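Local coordinates for DNA mismatch repair protein MutL (PDB 6LZI) that probably couples ATP binding and hydrolysis to DNA mismatch repair, and here holds ADP and magnesium in its Bergerat-fold ATPase domain, at residues K21-N26 with I47-N52; I56-V61 with E112-E117; V139-F144 with V148-L153. One frame throughout, in Å; residues are numbered along the deposited sequence.

Contact 1. Residues K21-N26 with I47-N52. With MG (magnesium ion), chain B; ADP (adenosine-5'-diphosphate), chain H.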
loop_
_atom_site.group_PDB
_atom_site.type_symbol
_atom_site.label_atom_id
_atom_site.label_comp_id
_atom_site.label_asym_id
_atom_site.label_seq_id
_atom_site.Cartn_x
_atom_site.Cartn_y
_atom_site.Cartn_z
ATOM N N LYS A 21 1.927 1.455 5.367
ATOM C CA LYS A 21 1.771 2.500 4.362
ATOM C C LYS A 21 3.130 3.126 4.059
ATOM O O LYS A 21 3.538 3.308 2.874
ATOM C CB LYS A 21 0.797 3.567 4.891
ATOM C CG LYS A 21 0.613 4.744 3.937
ATOM C CD LYS A 21 1.557 5.891 4.294
ATOM C CE LYS A 21 1.143 7.165 3.632
ATOM N NZ LYS A 21 2.209 8.170 3.879
ATOM N N GLU A 22 3.825 3.522 5.125
ATOM C CA GLU A 22 5.107 4.196 4.951
ATOM C C GLU A 22 6.077 3.279 4.297
ATOM O O GLU A 22 6.804 3.715 3.403
ATOM C CB GLU A 22 5.681 4.704 6.249
ATOM C CG GLU A 22 4.745 5.680 6.934
ATOM C CD GLU A 22 4.619 7.003 6.185
ATOM O OE1 GLU A 22 3.605 7.733 6.361
ATOM O OE2 GLU A 22 5.497 7.315 5.373
ATOM N N LEU A 23 6.073 1.979 4.681
ATOM C CA LEU A 23 7.063 1.111 4.030
ATOM C C LEU A 23 6.746 0.897 2.546
ATOM O O LEU A 23 7.645 0.948 1.709
ATOM C CB LEU A 23 7.180 -0.244 4.766
ATOM C CG LEU A 23 7.669 0.058 6.192
ATOM C CD1 LEU A 23 7.676 -1.344 6.954
ATOM C CD2 LEU A 23 8.962 0.774 6.377
ATOM N N VAL A 24 5.476 0.638 2.197
ATOM C CA VAL A 24 5.179 0.336 0.801
ATOM C C VAL A 24 5.372 1.601 -0.017
ATOM O O VAL A 24 5.845 1.561 -1.150
ATOM C CB VAL A 24 3.732 -0.186 0.717
ATOM C CG1 VAL A 24 3.244 -0.206 -0.690
ATOM C CG2 VAL A 24 3.618 -1.620 1.415
ATOM N N GLU A 25 5.061 2.753 0.569
ATOM C CA GLU A 25 5.365 3.996 -0.149
ATOM C C GLU A 25 6.850 4.078 -0.486
ATOM O O GLU A 25 7.201 4.450 -1.622
ATOM C CB GLU A 25 4.903 5.224 0.663
ATOM C CG GLU A 25 5.292 6.566 0.031
ATOM C CD GLU A 25 4.711 7.752 0.798
ATOM O OE1 GLU A 25 5.456 8.656 1.305
ATOM O OE2 GLU A 25 3.475 7.806 0.848
ATOM N N ASN A 26 7.730 3.658 0.456
ATOM C CA ASN A 26 9.165 3.727 0.245
ATOM C C ASN A 26 9.580 2.738 -0.831
ATOM O O ASN A 26 10.423 3.054 -1.690
ATOM C CB ASN A 26 9.896 3.437 1.561
ATOM C CG ASN A 26 9.880 4.633 2.478
ATOM O OD1 ASN A 26 9.590 5.734 2.014
ATOM N ND2 ASN A 26 10.199 4.469 3.724
ATOM N N ILE A 47 5.500 -6.686 11.213
ATOM C CA ILE A 47 5.247 -6.153 9.896
ATOM C C ILE A 47 6.548 -6.263 9.136
ATOM O O ILE A 47 7.583 -5.728 9.600
ATOM C CB ILE A 47 4.853 -4.647 10.019
ATOM C CG1 ILE A 47 3.516 -4.501 10.781
ATOM C CG2 ILE A 47 4.655 -4.000 8.675
ATOM C CD1 ILE A 47 3.468 -3.213 11.577
ATOM N N ARG A 48 6.510 -6.924 7.965
ATOM C CA ARG A 48 7.672 -7.094 7.097
ATOM C C ARG A 48 7.288 -6.653 5.689
ATOM O O ARG A 48 6.205 -7.021 5.200
ATOM C CB ARG A 48 8.139 -8.559 7.065
ATOM C CG ARG A 48 9.337 -8.667 6.208
ATOM C CD ARG A 48 9.942 -10.076 6.228
ATOM N NE ARG A 48 8.950 -11.056 5.797
ATOM C CZ ARG A 48 8.719 -11.376 4.536
ATOM N NH1 ARG A 48 9.402 -10.784 3.536
ATOM N NH2 ARG A 48 7.788 -12.281 4.273
ATOM N N VAL A 49 8.133 -5.808 5.081
ATOM C CA VAL A 49 7.929 -5.373 3.699
ATOM C C VAL A 49 9.222 -5.565 2.953
ATOM O O VAL A 49 10.250 -4.989 3.316
ATOM C CB VAL A 49 7.458 -3.907 3.634
ATOM C CG1 VAL A 49 7.255 -3.405 2.170
ATOM C CG2 VAL A 49 6.150 -3.738 4.346
ATOM N N LYS A 50 9.137 -6.313 1.881
ATOM C CA LYS A 50 10.245 -6.707 1.066
ATOM C C LYS A 50 9.953 -6.134 -0.307
ATOM O O LYS A 50 8.830 -6.272 -0.811
ATOM C CB LYS A 50 10.330 -8.188 0.971
ATOM C CG LYS A 50 11.598 -8.669 0.164
ATOM C CD LYS A 50 11.462 -10.181 0.209
ATOM C CE LYS A 50 12.652 -10.880 -0.458
ATOM N NZ LYS A 50 12.452 -10.655 -1.899
ATOM N N ASP A 51 10.988 -5.594 -0.925
ATOM C CA ASP A 51 10.883 -5.093 -2.295
ATOM C C ASP A 51 12.158 -5.391 -3.079
ATOM O O ASP A 51 13.233 -5.700 -2.507
ATOM C CB ASP A 51 10.569 -3.558 -2.296
ATOM C CG ASP A 51 11.740 -2.686 -1.892
ATOM O OD1 ASP A 51 12.875 -2.811 -2.479
ATOM O OD2 ASP A 51 11.553 -1.874 -0.916
ATOM N N ASN A 52 12.019 -5.315 -4.419
ATOM C CA ASN A 52 13.117 -5.526 -5.344
ATOM C C ASN A 52 13.497 -4.213 -6.036
ATOM O O ASN A 52 13.879 -4.220 -7.204
ATOM C CB ASN A 52 12.735 -6.598 -6.387
ATOM C CG ASN A 52 11.606 -6.117 -7.315
ATOM O OD1 ASN A 52 10.959 -5.085 -7.048
ATOM N ND2 ASN A 52 11.395 -6.817 -8.447
HETATM MG MG MG B . 9.150 7.472 2.966
HETATM P PB ADP H . 11.173 9.790 2.928
HETATM O O1B ADP H . 10.723 8.568 2.201
HETATM O O2B ADP H . 12.428 10.429 2.278
HETATM O O3B ADP H . 10.065 10.810 3.067
HETATM P PA ADP H . 11.694 7.799 4.923
HETATM O O1A ADP H . 12.065 7.879 6.376
HETATM O O2A ADP H . 10.444 7.042 4.629
HETATM O O3A ADP H . 11.610 9.372 4.406
HETATM O "O5'" ADP H . 12.834 7.003 4.101
HETATM C "C5'" ADP H . 14.069 7.719 4.158
HETATM C "C4'" ADP H . 14.926 7.404 2.935
HETATM O "O4'" ADP H . 15.331 6.060 2.993
HETATM C "C3'" ADP H . 14.266 7.568 1.581
HETATM O "O3'" ADP H . 14.477 8.924 1.100
HETATM C "C2'" ADP H . 15.053 6.602 0.716
HETATM O "O2'" ADP H . 16.264 7.348 0.364
HETATM C "C1'" ADP H . 15.460 5.525 1.691
HETATM N N9 ADP H . 14.580 4.364 1.646
HETATM C C8 ADP H . 13.637 3.993 2.555
HETATM N N7 ADP H . 13.033 2.832 2.185
HETATM C C5 ADP H . 13.610 2.501 1.001
HETATM C C6 ADP H . 13.409 1.378 0.081
HETATM N N6 ADP H . 12.462 0.438 0.351
HETATM N N1 ADP H . 14.180 1.345 -1.041
HETATM C C2 ADP H . 15.108 2.362 -1.282
HETATM N N3 ADP H . 15.356 3.393 -0.478
HETATM C C4 ADP H . 14.630 3.468 0.671
HETATM O O HOH W 1 7.607 6.259 3.995
HETATM O O HOH W 2 8.022 7.968 1.336
HETATM O O HOH W 3 8.419 9.204 4.094
#
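V49 pushes its isopropyl group up from strand 47-51 against the flank of L23 on helix 21-26. Its CG2 lies 3.7 Å from L23 CB and also close to L23 CD1, the two side chains crossing at a slant. The other methyl, CG1, stands anti to the V49 backbone N (chi1 179°), which brings it to 4.1 Å from V24 CG2, one residue along the helix. Farther back on the strand, I47 CG2 meets L23 CD1 more loosely. Replacing V49 with alanine would probably open a gap beneath L23 and V24 and leave the helix less firmly seated on the sheet. No hydrogen bond links the two segments directly; ADP bridges their C-terminal ends. N26 OD1 binds magnesium at 2.0 Å, while its ND2 donates to ADP O2A at 2.7 Å, which fixes the amide's orientation. D51 OD2 accepts a hydrogen bond from ADP N6 at 2.8 Å. ADP O1B and O2A and three waters complete the six ligands of the metal; one water donates to E22 OE2, another to E25 OE1, and K21 NZ bridges to E22 OE1 and, more weakly, to E25 OE2. Segments 21-26 and 47-51 run nearly parallel, at 6°, their axes 8.8 Å apart. Helix 16-29 lies over the eight-stranded sheet, touching helices 91-96 and 156-173, while strand 46-51 is flanked by 34-40 and 134-140.

Contact 2. Residues I56-V61 with E112-E117. With ADP (adenosine-5'-diphosphate), chain H.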
loop_
_atom_site.group_PDB
_atom_site.type_symbol
_atom_site.label_atom_id
_atom_site.label_comp_id
_atom_site.label_asym_id
_atom_site.label_seq_id
_atom_site.Cartn_x
_atom_site.Cartn_y
_atom_site.Cartn_z
ATOM N N ILE A 56 19.572 0.645 -1.055
ATOM C CA ILE A 56 20.182 1.765 -0.347
ATOM C C ILE A 56 21.660 1.451 -0.248
ATOM O O ILE A 56 22.028 0.309 0.079
ATOM C CB ILE A 56 19.557 1.981 1.052
ATOM C CG1 ILE A 56 18.030 2.145 0.922
ATOM C CG2 ILE A 56 20.151 3.205 1.753
ATOM C CD1 ILE A 56 17.271 1.717 2.150
ATOM N N HIS A 57 22.501 2.426 -0.618
ATOM C CA HIS A 57 23.933 2.206 -0.569
ATOM C C HIS A 57 24.309 1.930 0.875
ATOM O O HIS A 57 23.700 2.528 1.779
ATOM C CB HIS A 57 24.727 3.414 -1.069
ATOM C CG HIS A 57 26.183 3.122 -1.235
ATOM N ND1 HIS A 57 27.067 3.120 -0.177
ATOM C CD2 HIS A 57 26.902 2.759 -2.325
ATOM C CE1 HIS A 57 28.267 2.791 -0.611
ATOM N NE2 HIS A 57 28.194 2.559 -1.910
ATOM N N PRO A 58 25.254 1.020 1.136
ATOM C CA PRO A 58 25.686 0.798 2.532
ATOM C C PRO A 58 26.034 2.073 3.293
ATOM O O PRO A 58 25.759 2.156 4.499
ATOM C CB PRO A 58 26.936 -0.088 2.374
ATOM C CG PRO A 58 26.737 -0.807 1.099
ATOM C CD PRO A 58 26.013 0.172 0.195
ATOM N N GLU A 59 26.669 3.051 2.634
ATOM C CA GLU A 59 27.024 4.294 3.319
ATOM C C GLU A 59 25.803 5.093 3.764
ATOM O O GLU A 59 25.933 5.956 4.644
ATOM C CB GLU A 59 27.929 5.156 2.427
ATOM C CG GLU A 59 29.210 4.441 2.036
ATOM C CD GLU A 59 30.300 5.386 1.580
ATOM O OE1 GLU A 59 30.824 6.107 2.452
ATOM O OE2 GLU A 59 30.636 5.405 0.369
ATOM N N ASP A 60 24.614 4.805 3.220
ATOM C CA ASP A 60 23.417 5.544 3.567
ATOM C C ASP A 60 22.484 4.753 4.482
ATOM O O ASP A 60 21.522 5.328 5.015
ATOM C CB ASP A 60 22.645 5.970 2.292
ATOM C CG ASP A 60 23.459 6.895 1.360
ATOM O OD1 ASP A 60 24.170 7.795 1.865
ATOM O OD2 ASP A 60 23.400 6.732 0.116
ATOM N N VAL A 61 22.738 3.453 4.682
ATOM C CA VAL A 61 21.830 2.648 5.499
ATOM C C VAL A 61 21.671 3.265 6.893
ATOM O O VAL A 61 20.542 3.438 7.387
ATOM C CB VAL A 61 22.312 1.185 5.561
ATOM C CG1 VAL A 61 21.508 0.386 6.576
ATOM C CG2 VAL A 61 22.190 0.549 4.198
ATOM N N GLU A 112 26.763 -7.223 -1.810
ATOM C CA GLU A 112 26.308 -7.564 -0.464
ATOM C C GLU A 112 25.329 -6.525 0.030
ATOM O O GLU A 112 25.406 -5.344 -0.345
ATOM C CB GLU A 112 27.438 -7.579 0.587
ATOM C CG GLU A 112 28.641 -8.333 0.288
ATOM C CD GLU A 112 29.411 -8.607 1.582
ATOM O OE1 GLU A 112 30.055 -9.667 1.656
ATOM O OE2 GLU A 112 29.355 -7.784 2.530
ATOM N N GLY A 113 24.455 -6.958 0.930
ATOM C CA GLY A 113 23.593 -6.045 1.626
ATOM C C GLY A 113 24.163 -5.676 2.984
ATOM O O GLY A 113 25.156 -6.231 3.456
ATOM N N LYS A 114 23.485 -4.715 3.619
ATOM C CA LYS A 114 23.801 -4.279 4.960
ATOM C C LYS A 114 22.516 -4.195 5.778
ATOM O O LYS A 114 21.455 -3.763 5.287
ATOM C CB LYS A 114 24.562 -2.914 4.904
ATOM C CG LYS A 114 24.693 -2.212 6.257
ATOM C CD LYS A 114 25.639 -1.046 6.245
ATOM C CE LYS A 114 26.891 -1.329 5.438
ATOM N NZ LYS A 114 27.829 -2.426 5.889
ATOM N N GLU A 115 22.623 -4.501 7.051
ATOM C CA GLU A 115 21.446 -4.560 7.915
ATOM C C GLU A 115 21.679 -3.691 9.147
ATOM O O GLU A 115 22.747 -3.735 9.735
ATOM C CB GLU A 115 21.189 -6.007 8.321
ATOM C CG GLU A 115 20.109 -6.059 9.386
ATOM C CD GLU A 115 19.774 -7.434 9.788
ATOM O OE1 GLU A 115 19.382 -8.203 8.923
ATOM O OE2 GLU A 115 19.927 -7.753 10.977
ATOM N N ILE A 116 20.704 -2.867 9.502
ATOM C CA ILE A 116 20.806 -2.051 10.710
ATOM C C ILE A 116 19.684 -2.466 11.639
ATOM O O ILE A 116 18.577 -2.813 11.205
ATOM C CB ILE A 116 20.731 -0.544 10.387
ATOM C CG1 ILE A 116 20.907 0.291 11.651
ATOM C CG2 ILE A 116 19.413 -0.166 9.716
ATOM C CD1 ILE A 116 21.554 1.649 11.413
ATOM N N GLU A 117 19.982 -2.518 12.918
ATOM C CA GLU A 117 19.010 -2.957 13.895
ATOM C C GLU A 117 18.837 -1.862 14.949
ATOM O O GLU A 117 19.807 -1.227 15.377
ATOM C CB GLU A 117 19.411 -4.295 14.554
ATOM C CG GLU A 117 18.383 -4.738 15.579
ATOM C CD GLU A 117 18.668 -6.125 16.165
ATOM O OE1 GLU A 117 19.814 -6.570 16.054
ATOM O OE2 GLU A 117 17.752 -6.761 16.725
HETATM P PB ADP H . 11.173 9.790 2.928
HETATM O O1B ADP H . 10.723 8.568 2.201
HETATM O O2B ADP H . 12.428 10.429 2.278
HETATM O O3B ADP H . 10.065 10.810 3.067
HETATM P PA ADP H . 11.694 7.799 4.923
HETATM O O1A ADP H . 12.065 7.879 6.376
HETATM O O2A ADP H . 10.444 7.042 4.629
HETATM O O3A ADP H . 11.610 9.372 4.406
HETATM O "O5'" ADP H . 12.834 7.003 4.101
HETATM C "C5'" ADP H . 14.069 7.719 4.158
HETATM C "C4'" ADP H . 14.926 7.404 2.935
HETATM O "O4'" ADP H . 15.331 6.060 2.993
HETATM C "C3'" ADP H . 14.266 7.568 1.581
HETATM O "O3'" ADP H . 14.477 8.924 1.100
HETATM C "C2'" ADP H . 15.053 6.602 0.716
HETATM O "O2'" ADP H . 16.264 7.348 0.364
HETATM C "C1'" ADP H . 15.460 5.525 1.691
HETATM N N9 ADP H . 14.580 4.364 1.646
HETATM C C8 ADP H . 13.637 3.993 2.555
HETATM N N7 ADP H . 13.033 2.832 2.185
HETATM C C5 ADP H . 13.610 2.501 1.001
HETATM C C6 ADP H . 13.409 1.378 0.081
HETATM N N6 ADP H . 12.462 0.438 0.351
HETATM N N1 ADP H . 14.180 1.345 -1.041
HETATM C C2 ADP H . 15.108 2.362 -1.282
HETATM N N3 ADP H . 15.356 3.393 -0.478
HETATM C C4 ADP H . 14.630 3.468 0.671
#
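Beside the nucleotide pocket, the short, weakly bonded helix of about 58-61 rests on strand 113-117 through P58 and V61, which meet K114 and I116. The lysine reaches along the helix: CG and CD pass beside V61, then the bend at chi3 (-41°) brings CE onto P58 CB at 3.3 Å, a tight approach for two carbons. On the way K114 CD runs 3.6 Å from P58 O and 4.1 Å from V61 CB. Deeper in, V61 CG1 meets I116 CG2 at 3.8 Å, the two branched side chains lying alongside and running opposite ways; both are buried, and L103 of strand 100-106 joins them. H57 starts the helix as its N-cap. Its ND1 accepts from E59 N at 2.8 Å, with the donor in the ring plane and the bond nearly straight (165°), while P58 CD lies over one face of the imidazole. Just before H57, I56 turns to the ligand: its CG1 is 3.3 Å from ADP N3 and its CD1 rests against ADP C4. An apolar side chain on the adenine, next to a short helix packed on the sheet, is in keeping with the Bergerat ATP-binding fold of the GHKL ATPases.

Contact 3. Residues V139-F144 with V148-L153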
loop_
_atom_site.group_PDB
_atom_site.type_symbol
_atom_site.label_atom_id
_atom_site.label_comp_id
_atom_site.label_asym_id
_atom_site.label_seq_id
_atom_site.Cartn_x
_atom_site.Cartn_y
_atom_site.Cartn_z
ATOM N N VAL A 139 9.427 -4.732 11.274
ATOM C CA VAL A 139 8.999 -3.933 12.425
ATOM C C VAL A 139 8.292 -4.860 13.421
ATOM O O VAL A 139 7.257 -5.465 13.092
ATOM C CB VAL A 139 8.065 -2.812 11.938
ATOM C CG1 VAL A 139 7.581 -1.991 13.085
ATOM C CG2 VAL A 139 8.897 -1.998 10.907
ATOM N N ARG A 140 8.931 -5.088 14.568
ATOM C CA ARG A 140 8.406 -6.026 15.550
ATOM C C ARG A 140 7.950 -5.303 16.795
ATOM O O ARG A 140 8.579 -4.326 17.188
ATOM C CB ARG A 140 9.462 -7.067 15.954
ATOM C CG ARG A 140 9.687 -8.125 14.843
ATOM C CD ARG A 140 10.634 -9.241 15.322
ATOM N NE ARG A 140 10.558 -10.308 14.321
ATOM C CZ ARG A 140 9.592 -11.239 14.275
ATOM N NH1 ARG A 140 8.609 -11.272 15.182
ATOM N NH2 ARG A 140 9.594 -12.132 13.304
ATOM N N ASP A 141 6.938 -5.891 17.444
ATOM C CA ASP A 141 6.476 -5.490 18.766
ATOM C C ASP A 141 6.161 -3.999 18.816
ATOM O O ASP A 141 6.664 -3.261 19.675
ATOM C CB ASP A 141 7.519 -5.839 19.803
ATOM C CG ASP A 141 7.636 -7.333 19.996
ATOM O OD1 ASP A 141 6.802 -8.080 19.420
ATOM O OD2 ASP A 141 8.542 -7.750 20.742
ATOM N N LEU A 142 5.293 -3.590 17.889
ATOM C CA LEU A 142 5.043 -2.169 17.689
ATOM C C LEU A 142 4.491 -1.640 18.994
ATOM O O LEU A 142 3.667 -2.313 19.641
ATOM C CB LEU A 142 4.071 -1.978 16.526
ATOM C CG LEU A 142 3.621 -0.557 16.137
ATOM C CD1 LEU A 142 4.883 0.180 15.658
ATOM C CD2 LEU A 142 2.510 -0.573 15.082
ATOM N N PHE A 143 4.982 -0.445 19.400
ATOM C CA PHE A 143 4.638 0.242 20.685
ATOM C C PHE A 143 4.956 -0.604 21.931
ATOM O O PHE A 143 4.316 -0.453 22.979
ATOM C CB PHE A 143 3.160 0.665 20.692
ATOM C CG PHE A 143 2.760 1.490 19.499
ATOM C CD1 PHE A 143 3.450 2.698 19.240
ATOM C CD2 PHE A 143 1.700 1.094 18.695
ATOM C CE1 PHE A 143 3.068 3.483 18.140
ATOM C CE2 PHE A 143 1.317 1.890 17.582
ATOM C CZ PHE A 143 2.058 3.087 17.338
ATOM N N PHE A 144 5.955 -1.505 21.867
ATOM C CA PHE A 144 6.324 -2.239 23.096
ATOM C C PHE A 144 6.774 -1.305 24.216
ATOM O O PHE A 144 6.602 -1.613 25.427
ATOM C CB PHE A 144 7.435 -3.228 22.767
ATOM C CG PHE A 144 8.771 -2.602 22.686
ATOM C CD1 PHE A 144 9.182 -2.040 21.499
ATOM C CD2 PHE A 144 9.669 -2.645 23.753
ATOM C CE1 PHE A 144 10.433 -1.466 21.381
ATOM C CE2 PHE A 144 10.929 -2.090 23.649
ATOM C CZ PHE A 144 11.329 -1.494 22.442
ATOM N N VAL A 148 0.402 1.509 27.071
ATOM C CA VAL A 148 -0.997 1.932 26.938
ATOM C C VAL A 148 -1.399 2.017 25.463
ATOM O O VAL A 148 -2.447 1.505 25.046
ATOM C CB VAL A 148 -1.201 3.271 27.669
ATOM C CG1 VAL A 148 -2.587 3.868 27.338
ATOM C CG2 VAL A 148 -1.035 3.096 29.175
ATOM N N ARG A 149 -0.586 2.686 24.647
ATOM C CA ARG A 149 -0.886 2.734 23.223
ATOM C C ARG A 149 -1.011 1.330 22.634
ATOM O O ARG A 149 -1.887 1.080 21.808
ATOM C CB ARG A 149 0.181 3.513 22.451
ATOM C CG ARG A 149 -0.106 3.468 20.954
ATOM C CD ARG A 149 0.502 4.612 20.225
ATOM N NE ARG A 149 -0.151 5.842 20.651
ATOM C CZ ARG A 149 -0.048 6.970 19.988
ATOM N NH1 ARG A 149 0.690 7.004 18.889
ATOM N NH2 ARG A 149 -0.641 8.052 20.461
ATOM N N ARG A 150 -0.178 0.387 23.106
ATOM C CA ARG A 150 -0.225 -0.978 22.584
ATOM C C ARG A 150 -1.511 -1.664 23.012
ATOM O O ARG A 150 -2.185 -2.308 22.202
ATOM C CB ARG A 150 0.991 -1.767 23.091
ATOM C CG ARG A 150 1.162 -3.159 22.467
ATOM C CD ARG A 150 2.589 -3.689 22.768
ATOM N NE ARG A 150 2.839 -5.082 22.360
ATOM C CZ ARG A 150 3.092 -5.527 21.121
ATOM N NH1 ARG A 150 3.100 -4.722 20.030
ATOM N NH2 ARG A 150 3.313 -6.836 20.966
ATOM N N LYS A 151 -1.899 -1.492 24.273
ATOM C CA LYS A 151 -3.105 -2.171 24.733
ATOM C C LYS A 151 -4.355 -1.578 24.103
ATOM O O LYS A 151 -5.359 -2.286 23.960
ATOM C CB LYS A 151 -3.179 -2.162 26.256
ATOM C CG LYS A 151 -3.819 -3.441 26.817
ATOM C CD LYS A 151 -2.968 -4.049 27.953
ATOM C CE LYS A 151 -3.306 -5.527 28.218
ATOM N NZ LYS A 151 -2.365 -6.433 27.517
ATOM N N PHE A 152 -4.293 -0.336 23.622
ATOM C CA PHE A 152 -5.458 0.238 22.965
ATOM C C PHE A 152 -5.513 -0.069 21.481
ATOM O O PHE A 152 -6.450 0.381 20.808
ATOM C CB PHE A 152 -5.519 1.767 23.173
ATOM C CG PHE A 152 -6.201 2.200 24.445
ATOM C CD1 PHE A 152 -7.556 1.957 24.646
ATOM C CD2 PHE A 152 -5.508 2.896 25.429
ATOM C CE1 PHE A 152 -8.189 2.367 25.800
ATOM C CE2 PHE A 152 -6.140 3.309 26.575
ATOM C CZ PHE A 152 -7.481 3.046 26.764
ATOM N N LEU A 153 -4.556 -0.821 20.925
ATOM C CA LEU A 153 -4.681 -1.183 19.530
ATOM C C LEU A 153 -5.906 -2.063 19.342
ATOM O O LEU A 153 -6.351 -2.766 20.256
ATOM C CB LEU A 153 -3.447 -1.923 19.012
ATOM C CG LEU A 153 -2.142 -1.134 18.867
ATOM C CD1 LEU A 153 -0.973 -2.107 18.645
ATOM C CD2 LEU A 153 -2.263 -0.241 17.661
#
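R150 leaves helix 148-151 and runs along the turn of 141-144, its chain extended as far as NE. Its CB sits 3.6 Å from F143 O and close to F143 CB. CG and CD then follow the same backbone, CD lying 3.6 Å from L142 O. At the tip, NH1 donates to L142 O in a bent bond (135°), the oxygen tilted out of the guanidinium plane; the modelled 2.5 Å between R150 NH1 and L142 O is unusually short and probably not exact. K44 O accepts from NH1 too, so two backbone carbonyls share this nitrogen. D141 CB lies over one face of the guanidinium, and D141 OD1 stays 4.0 Å from R150 NH2; no N-H points at it, so only the opposite charges attract. The neighbouring R149 works through its aliphatic part. Its CD sits over the middle of the F143 ring, 3.5 Å from the centroid, a CH-pi contact, while its charged end stands farther off. L142 CG lies against the opposite face, toward the rim, and L153 CD2 comes to the ring edge, 4.2 Å from F143 CE2. The F143 ring is thus sandwiched between L142 of its own turn and R149 of the helix. F144 N closes on D141 O at 2.9 Å, and F143 takes the positive phi (58°) of the third residue in a type II beta turn. This turn followed by a short helix carries the DLFxNxPxRxKFL sequence pattern familiar from the MutL family.

The contacts follow one another in series along the chain, each closing before the next opens, and all three reach the eight-stranded sheet. Contact 1 lies near the centre of the chain, about 16 Å from contact 2 and about 19 Å from contact 3, measured between centres. Contacts 2 and 3 are about 27 Å apart and do not touch. Contacts 1 and 3 join directly, since strands 46-51 and 134-140 are neighbours: I47 O and V139 N lie 2.7 Å apart, a probable hydrogen bond. The ADP pocket takes N26 and D51 from contact 1 and I56 from contact 2, whereas contact 3 lies where the chain leaves strand 134-140 for helix 147-151.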